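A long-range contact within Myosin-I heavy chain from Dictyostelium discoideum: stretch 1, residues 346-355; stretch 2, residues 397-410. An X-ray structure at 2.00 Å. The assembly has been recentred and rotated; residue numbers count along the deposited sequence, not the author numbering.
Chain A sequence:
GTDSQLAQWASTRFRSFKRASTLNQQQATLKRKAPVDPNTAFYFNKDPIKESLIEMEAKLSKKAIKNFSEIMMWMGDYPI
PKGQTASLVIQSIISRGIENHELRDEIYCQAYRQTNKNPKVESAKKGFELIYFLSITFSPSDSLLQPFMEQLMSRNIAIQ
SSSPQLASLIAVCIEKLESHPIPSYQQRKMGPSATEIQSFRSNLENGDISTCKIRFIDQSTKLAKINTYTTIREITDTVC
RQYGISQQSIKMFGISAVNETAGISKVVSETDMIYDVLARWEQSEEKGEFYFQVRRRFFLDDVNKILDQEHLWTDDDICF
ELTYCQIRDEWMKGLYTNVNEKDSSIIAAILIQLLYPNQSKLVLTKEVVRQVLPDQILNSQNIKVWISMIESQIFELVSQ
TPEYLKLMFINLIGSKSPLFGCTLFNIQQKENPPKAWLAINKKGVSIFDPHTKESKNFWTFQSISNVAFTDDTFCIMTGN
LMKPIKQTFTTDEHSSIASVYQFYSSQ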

ATOM      1  N   ILE A 346      10.955 -38.485  -1.369  1.00 15.22           N
ATOM      2  CA  ILE A 346       9.604 -38.848  -0.859  1.00 14.95           C
ATOM      3  C   ILE A 346       8.626 -37.743  -1.279  1.00 17.74           C
ATOM      4  O   ILE A 346       7.522 -38.039  -1.734  1.00 15.65           O
ATOM      5  N   ILE A 347       9.060 -36.461  -1.162  1.00 15.05           N
ATOM      6  CA  ILE A 347       8.236 -35.309  -1.540  1.00 15.18           C
ATOM      7  C   ILE A 347       7.937 -35.370  -3.019  1.00 18.48           C
ATOM      8  O   ILE A 347       6.785 -35.262  -3.420  1.00 15.58           O
ATOM      9  N   ALA A 348       8.985 -35.587  -3.830  1.00 14.80           N
ATOM     10  CA  ALA A 348       8.848 -35.703  -5.277  1.00 13.90           C
ATOM     11  C   ALA A 348       7.876 -36.838  -5.608  1.00 17.32           C
ATOM     12  O   ALA A 348       6.949 -36.596  -6.364  1.00 16.01           O
ATOM     13  N   ALA A 349       7.970 -38.015  -4.911  1.00 14.87           N
ATOM     14  CA  ALA A 349       7.040 -39.144  -5.147  1.00 13.78           C
ATOM     15  C   ALA A 349       5.580 -38.788  -4.914  1.00 17.01           C
ATOM     16  O   ALA A 349       4.741 -39.133  -5.748  1.00 15.04           O
ATOM     17  N   ILE A 350       5.279 -38.062  -3.806  1.00 13.37           N
ATOM     18  CA  ILE A 350       3.910 -37.643  -3.487  1.00 13.21           C
ATOM     19  C   ILE A 350       3.403 -36.695  -4.533  1.00 15.69           C
ATOM     20  O   ILE A 350       2.287 -36.844  -4.993  1.00 14.33           O
ATOM     21  N   LEU A 351       4.195 -35.665  -4.858  1.00 12.56           N
ATOM     22  CA  LEU A 351       3.806 -34.663  -5.843  1.00 12.74           C
ATOM     23  C   LEU A 351       3.587 -35.249  -7.226  1.00 16.73           C
ATOM     24  O   LEU A 351       2.728 -34.759  -7.959  1.00 16.32           O
ATOM     25  N   ILE A 352       4.333 -36.306  -7.572  1.00 12.86           N
ATOM     26  CA  ILE A 352       4.137 -37.018  -8.863  1.00 11.96           C
ATOM     27  C   ILE A 352       2.771 -37.746  -8.820  1.00 18.17           C
ATOM     28  O   ILE A 352       1.990 -37.619  -9.758  1.00 18.90           O
ATOM     29  N   GLN A 353       2.446 -38.411  -7.704  1.00 15.70           N
ATOM     30  CA  GLN A 353       1.151 -39.096  -7.573  1.00 16.67           C
ATOM     31  C   GLN A 353      -0.008 -38.087  -7.672  1.00 23.20           C
ATOM     32  O   GLN A 353      -1.071 -38.413  -8.228  1.00 24.27           O
ATOM     33  N   LEU A 354       0.223 -36.830  -7.229  1.00 19.19           N
ATOM     34  CA  LEU A 354      -0.794 -35.787  -7.352  1.00 17.78           C
ATOM     35  C   LEU A 354      -0.942 -35.314  -8.810  1.00 23.40           C
ATOM     36  O   LEU A 354      -2.049 -34.998  -9.236  1.00 23.93           O
ATOM     37  N   LEU A 355       0.153 -35.230  -9.564  1.00 20.32           N
ATOM     38  CA  LEU A 355       0.085 -34.826 -10.973  1.00 21.31           C
ATOM     39  C   LEU A 355      -0.459 -35.963 -11.863  1.00 24.44           C
ATOM     40  O   LEU A 355      -1.117 -35.696 -12.865  1.00 23.09           O
ATOM     41  N   LEU A 397       4.887 -46.156  -2.029  1.00 37.04           N
ATOM     42  CA  LEU A 397       3.674 -45.353  -2.026  1.00 38.30           C
ATOM     43  C   LEU A 397       2.453 -46.160  -2.409  1.00 44.77           C
ATOM     44  O   LEU A 397       2.385 -46.717  -3.506  1.00 45.99           O
ATOM     45  N   VAL A 398       1.489 -46.234  -1.496  1.00 42.50           N
ATOM     46  CA  VAL A 398       0.229 -46.952  -1.739  1.00 44.11           C
ATOM     47  C   VAL A 398      -0.813 -45.992  -2.321  1.00 47.94           C
ATOM     48  O   VAL A 398      -0.560 -44.784  -2.339  1.00 47.92           O
ATOM     49  N   SER A 399      -1.965 -46.514  -2.812  1.00 42.98           N
ATOM     50  CA  SER A 399      -3.019 -45.659  -3.364  1.00 42.00           C
ATOM     51  C   SER A 399      -3.622 -44.803  -2.261  1.00 40.15           C
ATOM     52  O   SER A 399      -3.910 -45.317  -1.175  1.00 38.71           O
ATOM     53  N   GLN A 400      -3.732 -43.484  -2.520  1.00 33.34           N
ATOM     54  CA  GLN A 400      -4.301 -42.495  -1.593  1.00 30.46           C
ATOM     55  C   GLN A 400      -5.136 -41.506  -2.384  1.00 28.22           C
ATOM     56  O   GLN A 400      -4.888 -41.312  -3.573  1.00 27.86           O
ATOM     57  N   THR A 401      -6.113 -40.851  -1.730  1.00 22.93           N
ATOM     58  CA  THR A 401      -6.936 -39.839  -2.377  1.00 21.08           C
ATOM     59  C   THR A 401      -6.068 -38.569  -2.622  1.00 22.56           C
ATOM     60  O   THR A 401      -5.106 -38.376  -1.878  1.00 19.38           O
ATOM     61  N   PRO A 402      -6.431 -37.688  -3.586  1.00 20.56           N
ATOM     62  CA  PRO A 402      -5.678 -36.436  -3.782  1.00 20.84           C
ATOM     63  C   PRO A 402      -5.621 -35.559  -2.527  1.00 23.10           C
ATOM     64  O   PRO A 402      -4.569 -35.030  -2.205  1.00 20.60           O
ATOM     65  N   GLU A 403      -6.743 -35.433  -1.780  1.00 19.84           N
ATOM     66  CA  GLU A 403      -6.722 -34.676  -0.523  1.00 18.04           C
ATOM     67  C   GLU A 403      -5.700 -35.241   0.471  1.00 19.98           C
ATOM     68  O   GLU A 403      -4.997 -34.472   1.134  1.00 17.79           O
ATOM     69  N   TYR A 404      -5.656 -36.567   0.610  1.00 16.95           N
ATOM     70  CA  TYR A 404      -4.740 -37.178   1.572  1.00 17.64           C
ATOM     71  C   TYR A 404      -3.279 -37.001   1.176  1.00 19.43           C
ATOM     72  O   TYR A 404      -2.424 -36.865   2.054  1.00 17.95           O
ATOM     73  N   LEU A 405      -2.993 -36.981  -0.139  1.00 16.29           N
ATOM     74  CA  LEU A 405      -1.640 -36.751  -0.644  1.00 15.10           C
ATOM     75  C   LEU A 405      -1.198 -35.293  -0.365  1.00 15.59           C
ATOM     76  O   LEU A 405      -0.042 -35.052  -0.029  1.00 15.52           O
ATOM     77  N   LYS A 406      -2.118 -34.348  -0.454  1.00 11.98           N
ATOM     78  CA  LYS A 406      -1.836 -32.944  -0.183  1.00 13.19           C
ATOM     79  C   LYS A 406      -1.501 -32.748   1.320  1.00 16.83           C
ATOM     80  O   LYS A 406      -0.524 -32.066   1.642  1.00 16.46           O
ATOM     81  N   LEU A 407      -2.211 -33.481   2.202  1.00 11.36           N
ATOM     82  CA  LEU A 407      -1.975 -33.440   3.651  1.00 11.46           C
ATOM     83  C   LEU A 407      -0.633 -34.067   3.996  1.00 15.93           C
ATOM     84  O   LEU A 407       0.062 -33.560   4.872  1.00 16.14           O
ATOM     85  N   MET A 408      -0.259 -35.159   3.286  1.00 13.92           N
ATOM     86  CA  MET A 408       1.000 -35.890   3.467  1.00 14.14           C
ATOM     87  C   MET A 408       2.152 -34.972   3.045  1.00 16.08           C
ATOM     88  O   MET A 408       3.186 -34.941   3.704  1.00 14.95           O
ATOM     89  N   PHE A 409       1.986 -34.285   1.909  1.00 11.82           N
ATOM     90  CA  PHE A 409       2.994 -33.340   1.408  1.00 11.22           C
ATOM     91  C   PHE A 409       3.209 -32.219   2.448  1.00 15.16           C
ATOM     92  O   PHE A 409       4.338 -31.972   2.851  1.00 14.53           O
ATOM     93  N   ILE A 410       2.108 -31.600   2.934  1.00 12.80           N
ATOM     94  CA  ILE A 410       2.228 -30.542   3.942  1.00 13.37           C
ATOM     95  C   ILE A 410       2.873 -31.074   5.223  1.00 14.50           C
ATOM     96  O   ILE A 410       3.731 -30.409   5.764  1.00 13.65           O
TER

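I350 occupies the centre of the contact, in which a helix, 346-355, packs against a second helix, 402-410, and the loop before it. Its CA-to-CB bond points sideways, but the side chain, with chi1 m and chi2 t, brings its end nearer to the second stretch. The methyl CG2 sits 3.3 Å from the backbone L405 O, 4.1 Å from L405 CB and 4.1 Å from F409 CB, a position spanning one turn of the opposing helix. CD1 of the same residue extends to M408 CE at 4.1 Å; M408 starts toward the first stretch and adopts m, t, p.

The N-to-C directions of the two helices differ by 157°, close to antiparallel, with axes 9.6 Å apart at their closest approach. The register follows from the CA pairs: I347 CA lies 6.3 Å from F409 CA, I350 CA 6.3 Å from L405 CA, and L354 CA 6.1 Å from P402 CA, so residue numbers rise along the first helix as they fall along the second.

L405 points toward the first helix in the m, t rotamer and touches both I350 and L354. L354 repeats the pattern of I350: a sideways CB, chi1 m and chi2 t, and an end that turns inward. Its CD2 lies 3.6 Å from L405 CB, 3.4 Å from P402 O and 3.7 Å from K406 CG. The last of these shows that K406 contributes the aliphatic base of its side chain although its CA-to-CB bond points away; its NZ is hydrogen-bonded elsewhere in the structure.

Toward the C-terminal end of the second stretch, F409 (chi1 t, chi2 65°) points its CA-to-CB bond toward the first helix, and its ring then runs alongside it, against L351 and I347. L351, m and t, places CD2 over one face: CD2 is 3.9 Å from the centroid of the F409 ring and only 17° off the ring normal, which is CH-pi geometry. I347, also m and t, meets the ring differently, its CG2 approaching F409 CE1 at 3.6 Å near the ring plane. One aromatic side chain is thus contacted at both face and edge.

The preceding loop adds L397, which points toward the first stretch with chi1 between wells at -125° and chi2 p. Its CD2 lies 3.7 Å from A349 O, 4.2 Å from A349 CB and 4.4 Å from I350 CG1, resting against the A349 backbone and methyl.

The polar edge belongs to Q353, extended toward the second stretch with chi1 and chi2 both t. Its OE1 falls among methyls, 3.1 Å from L397 CD2 and 3.5 Å from L405 CD2, and is buried with no polar partner in the model. Its NE2 faces the loop backbone, 3.6 Å from V398 O and 3.6 Å from Q400 N, but no hydrogen bond crosses the interface. The 652 Å² buried here, summed over both sides, therefore rests on packing.

Beyond this edge, T401 (chi1 p) caps the second helix: Y404 N donates to T401 OG1 at 3.1 Å, with an N-H...acceptor angle of 155°. T401 itself makes no contact with the first stretch.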

ATOM      1  CB  ILE A 346       9.627 -39.081   0.697  1.00 17.69           C
ATOM      2  CG1 ILE A 346      10.410 -40.368   1.032  1.00 19.31           C
ATOM      3  CG2 ILE A 346       8.184 -39.173   1.284  1.00 18.75           C
ATOM      4  CD1 ILE A 346      10.984 -40.474   2.512  1.00 24.77           C
ATOM      5  CB  ILE A 347       8.861 -33.954  -1.091  1.00 17.86           C
ATOM      6  CG1 ILE A 347       8.802 -33.836   0.469  1.00 19.57           C
ATOM      7  CG2 ILE A 347       8.126 -32.759  -1.750  1.00 16.72           C
ATOM      8  CD1 ILE A 347       9.905 -32.846   1.100  1.00 26.85           C
ATOM      9  CB  ALA A 348      10.220 -35.934  -5.897  1.00 14.01           C
ATOM     10  CB  ALA A 349       7.435 -40.377  -4.341  1.00 13.04           C
ATOM     11  CB  ILE A 350       3.822 -36.998  -2.063  1.00 15.26           C
ATOM     12  CG1 ILE A 350       4.126 -38.021  -0.984  1.00 15.90           C
ATOM     13  CG2 ILE A 350       2.438 -36.361  -1.843  1.00 16.01           C
ATOM     14  CD1 ILE A 350       4.468 -37.382   0.335  1.00 28.91           C
ATOM     15  CB  LEU A 351       4.807 -33.484  -5.871  1.00 11.86           C
ATOM     16  CG  LEU A 351       4.900 -32.625  -4.573  1.00 13.96           C
ATOM     17  CD1 LEU A 351       5.812 -31.456  -4.781  1.00 13.68           C
ATOM     18  CD2 LEU A 351       3.542 -32.094  -4.157  1.00 11.03           C
ATOM     19  CB  ILE A 352       5.338 -37.978  -9.163  1.00 13.99           C
ATOM     20  CG1 ILE A 352       6.576 -37.151  -9.598  1.00 15.21           C
ATOM     21  CG2 ILE A 352       4.968 -39.042 -10.257  1.00 13.07           C
ATOM     22  CD1 ILE A 352       7.919 -37.927  -9.549  1.00 11.50           C
ATOM     23  CB  GLN A 353       1.096 -39.956  -6.299  1.00 17.83           C
ATOM     24  CG  GLN A 353      -0.030 -41.004  -6.344  1.00 36.12           C
ATOM     25  CD  GLN A 353      -0.190 -41.846  -5.102  1.00 50.24           C
ATOM     26  OE1 GLN A 353       0.679 -41.906  -4.240  1.00 45.31           O
ATOM     27  NE2 GLN A 353      -1.311 -42.542  -4.991  1.00 40.38           N
ATOM     28  CB  LEU A 354      -0.518 -34.603  -6.401  1.00 16.32           C
ATOM     29  CG  LEU A 354      -0.930 -34.804  -4.931  1.00 17.94           C
ATOM     30  CD1 LEU A 354      -0.215 -33.799  -4.006  1.00 17.31           C
ATOM     31  CD2 LEU A 354      -2.413 -34.672  -4.757  1.00 16.10           C
ATOM     32  CB  LEU A 355       1.485 -34.474 -11.493  1.00 22.41           C
ATOM     33  CG  LEU A 355       2.101 -33.185 -11.042  1.00 28.57           C
ATOM     34  CD1 LEU A 355       3.590 -33.168 -11.393  1.00 29.90           C
ATOM     35  CD2 LEU A 355       1.378 -31.998 -11.674  1.00 32.37           C
ATOM     36  CB  LEU A 397       3.842 -44.117  -2.941  1.00 38.85           C
ATOM     37  CG  LEU A 397       3.580 -42.746  -2.313  1.00 43.16           C
ATOM     38  CD1 LEU A 397       4.612 -42.421  -1.259  1.00 44.02           C
ATOM     39  CD2 LEU A 397       3.615 -41.664  -3.354  1.00 43.63           C
ATOM     40  CB  VAL A 398      -0.282 -47.715  -0.490  1.00 48.18           C
ATOM     41  CG1 VAL A 398       0.518 -48.999  -0.280  1.00 48.20           C
ATOM     42  CG2 VAL A 398      -0.260 -46.833   0.765  1.00 47.57           C
ATOM     43  CB  SER A 399      -4.116 -46.484  -4.027  1.00 47.28           C
ATOM     44  OG  SER A 399      -4.990 -45.635  -4.754  1.00 61.94           O
ATOM     45  CB  GLN A 400      -3.185 -41.740  -0.831  1.00 31.28           C
ATOM     46  CG  GLN A 400      -2.231 -42.614  -0.009  1.00 29.11           C
ATOM     47  CD  GLN A 400      -2.806 -43.102   1.306  1.00 39.97           C
ATOM     48  OE1 GLN A 400      -3.979 -42.904   1.633  1.00 30.91           O
ATOM     49  NE2 GLN A 400      -1.968 -43.713   2.114  1.00 39.92           N
ATOM     50  CB  THR A 401      -8.122 -39.442  -1.474  1.00 26.98           C
ATOM     51  OG1 THR A 401      -7.627 -38.778  -0.315  1.00 19.66           O
ATOM     52  CG2 THR A 401      -9.039 -40.624  -1.099  1.00 28.30           C
ATOM     53  CB  PRO A 402      -6.449 -35.741  -4.910  1.00 22.69           C
ATOM     54  CG  PRO A 402      -7.110 -36.868  -5.658  1.00 28.09           C
ATOM     55  CD  PRO A 402      -7.542 -37.790  -4.565  1.00 24.04           C
ATOM     56  CB  GLU A 403      -8.108 -34.702   0.141  1.00 18.98           C
ATOM     57  CG  GLU A 403      -8.148 -33.840   1.381  1.00 21.43           C
ATOM     58  CD  GLU A 403      -9.553 -33.611   1.871  1.00 42.67           C
ATOM     59  OE1 GLU A 403     -10.208 -32.679   1.353  1.00 33.70           O
ATOM     60  OE2 GLU A 403      -9.987 -34.345   2.785  1.00 37.39           O
ATOM     61  CB  TYR A 404      -5.094 -38.635   1.842  1.00 21.27           C
ATOM     62  CG  TYR A 404      -4.331 -39.225   2.997  1.00 26.45           C
ATOM     63  CD1 TYR A 404      -4.690 -38.942   4.318  1.00 29.41           C
ATOM     64  CD2 TYR A 404      -3.209 -40.019   2.782  1.00 27.52           C
ATOM     65  CE1 TYR A 404      -3.970 -39.473   5.389  1.00 31.04           C
ATOM     66  CE2 TYR A 404      -2.497 -40.570   3.841  1.00 28.31           C
ATOM     67  CZ  TYR A 404      -2.866 -40.279   5.141  1.00 37.08           C
ATOM     68  OH  TYR A 404      -2.117 -40.809   6.161  1.00 44.01           O
ATOM     69  CB  LEU A 405      -1.570 -37.057  -2.140  1.00 15.20           C
ATOM     70  CG  LEU A 405      -1.643 -38.538  -2.586  1.00 17.31           C
ATOM     71  CD1 LEU A 405      -1.883 -38.614  -4.109  1.00 16.88           C
ATOM     72  CD2 LEU A 405      -0.373 -39.329  -2.182  1.00 14.62           C
ATOM     73  CB  LYS A 406      -2.992 -32.041  -0.667  1.00 15.23           C
ATOM     74  CG  LYS A 406      -3.177 -32.034  -2.206  1.00 16.28           C
ATOM     75  CD  LYS A 406      -4.410 -31.261  -2.618  1.00 20.86           C
ATOM     76  CE  LYS A 406      -4.777 -31.524  -4.055  1.00 25.91           C
ATOM     77  NZ  LYS A 406      -5.942 -30.721  -4.479  1.00 22.14           N
ATOM     78  CB  LEU A 407      -3.111 -34.173   4.417  1.00 11.25           C
ATOM     79  CG  LEU A 407      -4.498 -33.518   4.398  1.00 16.06           C
ATOM     80  CD1 LEU A 407      -5.583 -34.496   4.847  1.00 19.03           C
ATOM     81  CD2 LEU A 407      -4.545 -32.321   5.298  1.00 16.53           C
ATOM     82  CB  MET A 408       1.026 -37.144   2.565  1.00 17.86           C
ATOM     83  CG  MET A 408       0.304 -38.343   3.109  1.00 23.93           C
ATOM     84  SD  MET A 408       0.312 -39.723   1.900  1.00 31.25           S
ATOM     85  CE  MET A 408       2.034 -40.235   1.971  1.00 27.82           C
ATOM     86  CB  PHE A 409       2.549 -32.758   0.058  1.00 11.81           C
ATOM     87  CG  PHE A 409       3.335 -31.537  -0.379  1.00 13.04           C
ATOM     88  CD1 PHE A 409       4.694 -31.630  -0.676  1.00 14.61           C
ATOM     89  CD2 PHE A 409       2.733 -30.284  -0.427  1.00 14.62           C
ATOM     90  CE1 PHE A 409       5.419 -30.496  -1.070  1.00 14.37           C
ATOM     91  CE2 PHE A 409       3.462 -29.154  -0.809  1.00 15.61           C
ATOM     92  CZ  PHE A 409       4.804 -29.268  -1.109  1.00 14.04           C
ATOM     93  CB  ILE A 410       0.884 -29.822   4.210  1.00 15.34           C
ATOM     94  CG1 ILE A 410       0.361 -29.160   2.904  1.00 15.30           C
ATOM     95  CG2 ILE A 410       1.060 -28.801   5.340  1.00 15.34           C
ATOM     96  CD1 ILE A 410      -1.158 -28.906   2.806  1.00 15.45           C
TER